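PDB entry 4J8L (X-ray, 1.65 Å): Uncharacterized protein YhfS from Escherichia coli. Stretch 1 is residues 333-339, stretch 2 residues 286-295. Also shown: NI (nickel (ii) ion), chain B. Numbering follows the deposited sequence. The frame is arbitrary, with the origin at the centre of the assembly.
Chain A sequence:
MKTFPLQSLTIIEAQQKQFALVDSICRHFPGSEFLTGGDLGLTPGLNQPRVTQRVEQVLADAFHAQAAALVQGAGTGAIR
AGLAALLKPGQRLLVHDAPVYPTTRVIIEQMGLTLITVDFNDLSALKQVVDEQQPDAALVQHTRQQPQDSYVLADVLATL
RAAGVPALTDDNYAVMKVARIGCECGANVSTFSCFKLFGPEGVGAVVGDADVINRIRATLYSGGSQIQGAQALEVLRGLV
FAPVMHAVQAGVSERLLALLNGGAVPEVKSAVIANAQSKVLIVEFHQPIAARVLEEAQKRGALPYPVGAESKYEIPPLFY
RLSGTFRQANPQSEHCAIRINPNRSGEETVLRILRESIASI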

# COMPACT_ATOMS: atom_id res chain seq x y z
N SER A 333 21.30 -13.90 2.43
CA SER A 333 20.27 -14.10 1.41
C SER A 333 20.44 -13.23 0.17
O SER A 333 20.08 -13.64 -0.93
CB SER A 333 18.87 -13.87 1.99
OG SER A 333 18.57 -14.89 2.92
N GLU A 334 20.98 -12.03 0.35
CA GLU A 334 21.12 -11.11 -0.78
C GLU A 334 22.00 -11.67 -1.90
O GLU A 334 21.88 -11.26 -3.05
CB GLU A 334 21.66 -9.76 -0.30
CG GLU A 334 23.08 -9.82 0.24
CD GLU A 334 23.46 -8.58 1.02
OE1 GLU A 334 24.47 -7.94 0.66
OE2 GLU A 334 22.76 -8.27 2.00
N HIS A 335 22.86 -12.63 -1.58
CA HIS A 335 23.74 -13.19 -2.59
C HIS A 335 23.03 -14.23 -3.46
O HIS A 335 23.48 -14.53 -4.57
CB HIS A 335 24.98 -13.78 -1.93
CG HIS A 335 25.74 -12.78 -1.11
ND1 HIS A 335 26.43 -11.73 -1.69
CD2 HIS A 335 25.86 -12.63 0.23
CE1 HIS A 335 26.98 -11.00 -0.73
NE2 HIS A 335 26.65 -11.52 0.44
N CYS A 336 21.92 -14.75 -2.94
CA CYS A 336 21.23 -15.89 -3.54
C CYS A 336 19.80 -15.63 -4.04
O CYS A 336 19.28 -16.39 -4.85
CB CYS A 336 21.17 -17.03 -2.53
SG CYS A 336 22.79 -17.48 -1.84
N ALA A 337 19.16 -14.58 -3.54
CA ALA A 337 17.73 -14.40 -3.82
C ALA A 337 17.38 -12.99 -4.27
O ALA A 337 18.07 -12.03 -3.93
CB ALA A 337 16.90 -14.80 -2.61
N ILE A 338 16.28 -12.88 -5.01
CA ILE A 338 15.83 -11.61 -5.55
C ILE A 338 14.32 -11.47 -5.38
O ILE A 338 13.63 -12.47 -5.14
CB ILE A 338 16.17 -11.48 -7.04
CG1 ILE A 338 15.44 -12.55 -7.86
CG2 ILE A 338 17.69 -11.58 -7.24
CD1 ILE A 338 15.50 -12.32 -9.37
N ARG A 339 13.82 -10.24 -5.49
CA ARG A 339 12.38 -10.00 -5.57
C ARG A 339 11.97 -9.74 -7.01
O ARG A 339 12.69 -9.07 -7.75
CB ARG A 339 11.98 -8.79 -4.73
CG ARG A 339 11.89 -9.06 -3.23
CD ARG A 339 11.43 -7.82 -2.47
NE ARG A 339 12.46 -6.77 -2.47
CZ ARG A 339 12.34 -5.60 -1.85
NH1 ARG A 339 11.23 -5.30 -1.17
NH2 ARG A 339 13.32 -4.71 -1.92
NI NI B . 23.11 -19.46 -2.84
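Stretch 2 (286-295) HQPIAARVLE

How does stretch 2 lie on stretch 1? Its first four residues form a loop, which gives way to a helix over Ala-290 to Glu-295, with Ile-289 at the N-cap position. In stretch 1, the backbone turns at Ser-333 to His-335 with helical torsions, then extends into a strand from Ala-337 to Arg-339. Helix and strand run in broadly the same direction, their axes 39° apart and 8.3 Å from each other at closest approach. The backbones come nearest ahead of both elements, where the CA atoms of Cys-336 and Pro-288 are 4.4 Å apart.

What ties the two backbones together? The amide N of Ala-290, in the first turn of the helix and so without a partner within it, donates a hydrogen bond to His-335 O at 3.2 Å, with an N-H...O angle of 160°. Ile-289 N is 3.4 Å from His-335 O, but its angle is poor; its hydrogen bond goes to Gln-287 O at 2.8 Å. Water 1 extends the link, donating to His-335 O at 2.9 Å and accepting from Ala-291 N at 3.0 Å. Beside this junction, Arg-292 bends back along its own helix, with chi1 m, chi2 t and chi3 m, and its NH2 donates to Pro-288 O at 2.9 Å.

Which side chains fill the space between helix and strand? Ile-338 points toward stretch 2, and its chi1 of 63° (p) places CG2 3.7 Å from Ala-290 CB and 3.6 Å from Leu-294 CD2. Ala-290 and Leu-294 are one helical turn apart, joined by the 2.9 Å bond from Leu-294 N to Ala-290 O, so both can meet the same methyl. Leu-294 adopts m, t, which carries CD2 to Ile-338. The short side chain of Ala-290 lets the backbone approach closely: its CB lies 3.6 Å from Glu-334 O and 3.7 Å from Ala-337 N.

Why do His-335 and Cys-336 contribute differently at the loop end? His-335 sets off sideways, its CB 4.2 Å from Pro-288 CB, but chi1 at -58° leads the ring away. The closer approach is made by the backbone, with His-335 O 3.1 Å from Pro-288 CA. Cys-336 has its CA-to-CB bond pointing away, yet its m rotamer leaves SG 4.3 Å from Pro-288 CB, in loose contact. The same sulfur binds the nickel ion, with Cys-336 SG 2.2 Å from NI, and waters 2 and 3 are also ligands of the metal.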

# COMPACT_ATOMS: atom_id res chain seq x y z
N HIS A 286 20.31 -21.71 -6.53
CA HIS A 286 21.20 -22.68 -5.89
C HIS A 286 22.58 -22.08 -5.65
O HIS A 286 23.24 -22.38 -4.65
CB HIS A 286 21.35 -23.92 -6.76
CG HIS A 286 20.15 -24.82 -6.76
ND1 HIS A 286 19.83 -25.63 -5.69
CD2 HIS A 286 19.21 -25.06 -7.70
CE1 HIS A 286 18.74 -26.32 -5.96
NE2 HIS A 286 18.34 -25.99 -7.18
N GLN A 287 23.02 -21.27 -6.60
CA GLN A 287 24.33 -20.64 -6.53
C GLN A 287 24.15 -19.15 -6.27
O GLN A 287 23.10 -18.59 -6.59
CB GLN A 287 25.09 -20.87 -7.84
CG GLN A 287 25.20 -22.32 -8.25
CD GLN A 287 26.12 -23.10 -7.35
OE1 GLN A 287 27.10 -22.56 -6.83
NE2 GLN A 287 25.82 -24.38 -7.15
N PRO A 288 25.17 -18.51 -5.68
CA PRO A 288 25.09 -17.09 -5.33
C PRO A 288 25.25 -16.18 -6.55
O PRO A 288 26.28 -15.51 -6.69
CB PRO A 288 26.27 -16.90 -4.36
CG PRO A 288 27.25 -17.97 -4.77
CD PRO A 288 26.40 -19.14 -5.15
N ILE A 289 24.24 -16.18 -7.41
CA ILE A 289 24.30 -15.47 -8.68
C ILE A 289 23.29 -14.33 -8.75
O ILE A 289 23.05 -13.78 -9.82
CB ILE A 289 24.02 -16.42 -9.86
CG1 ILE A 289 22.65 -17.09 -9.69
CG2 ILE A 289 25.11 -17.47 -9.96
CD1 ILE A 289 22.18 -17.88 -10.91
N ALA A 290 22.70 -13.97 -7.61
CA ALA A 290 21.59 -13.01 -7.61
C ALA A 290 21.98 -11.67 -8.22
O ALA A 290 21.24 -11.14 -9.05
CB ALA A 290 21.07 -12.81 -6.19
N ALA A 291 23.13 -11.13 -7.82
CA ALA A 291 23.55 -9.83 -8.32
C ALA A 291 23.80 -9.87 -9.82
O ALA A 291 23.37 -8.96 -10.55
CB ALA A 291 24.77 -9.34 -7.58
N ARG A 292 24.46 -10.93 -10.29
CA ARG A 292 24.69 -11.09 -11.72
C ARG A 292 23.38 -11.25 -12.50
O ARG A 292 23.24 -10.69 -13.59
CB ARG A 292 25.62 -12.27 -12.00
CG ARG A 292 27.07 -11.97 -11.66
CD ARG A 292 27.89 -13.24 -11.64
NE ARG A 292 27.76 -13.95 -10.37
CZ ARG A 292 28.23 -15.17 -10.16
NH1 ARG A 292 28.84 -15.82 -11.15
NH2 ARG A 292 28.09 -15.76 -8.98
N VAL A 293 22.42 -11.99 -11.95
CA VAL A 293 21.14 -12.17 -12.62
C VAL A 293 20.42 -10.83 -12.73
O VAL A 293 19.83 -10.51 -13.77
CB VAL A 293 20.24 -13.21 -11.90
CG1 VAL A 293 18.81 -13.13 -12.41
CG2 VAL A 293 20.82 -14.62 -12.08
N LEU A 294 20.49 -10.03 -11.67
CA LEU A 294 19.83 -8.72 -11.68
C LEU A 294 20.43 -7.82 -12.76
O LEU A 294 19.70 -7.11 -13.45
CB LEU A 294 19.90 -8.05 -10.31
CG LEU A 294 19.07 -8.71 -9.21
CD1 LEU A 294 19.23 -7.97 -7.89
CD2 LEU A 294 17.60 -8.81 -9.61
N GLU A 295 21.75 -7.87 -12.90
CA GLU A 295 22.44 -7.08 -13.92
C GLU A 295 22.01 -7.51 -15.32
O GLU A 295 21.69 -6.67 -16.18
CB GLU A 295 23.96 -7.19 -13.77
CG GLU A 295 24.73 -6.38 -14.81
CD GLU A 295 26.23 -6.49 -14.65
OE1 GLU A 295 26.95 -6.17 -15.63
OE2 GLU A 295 26.69 -6.90 -13.56
O HOH W 1 25.00 -12.51 -5.92
O HOH W 2 21.93 -20.32 -1.75
O HOH W 3 24.75 -19.85 -1.64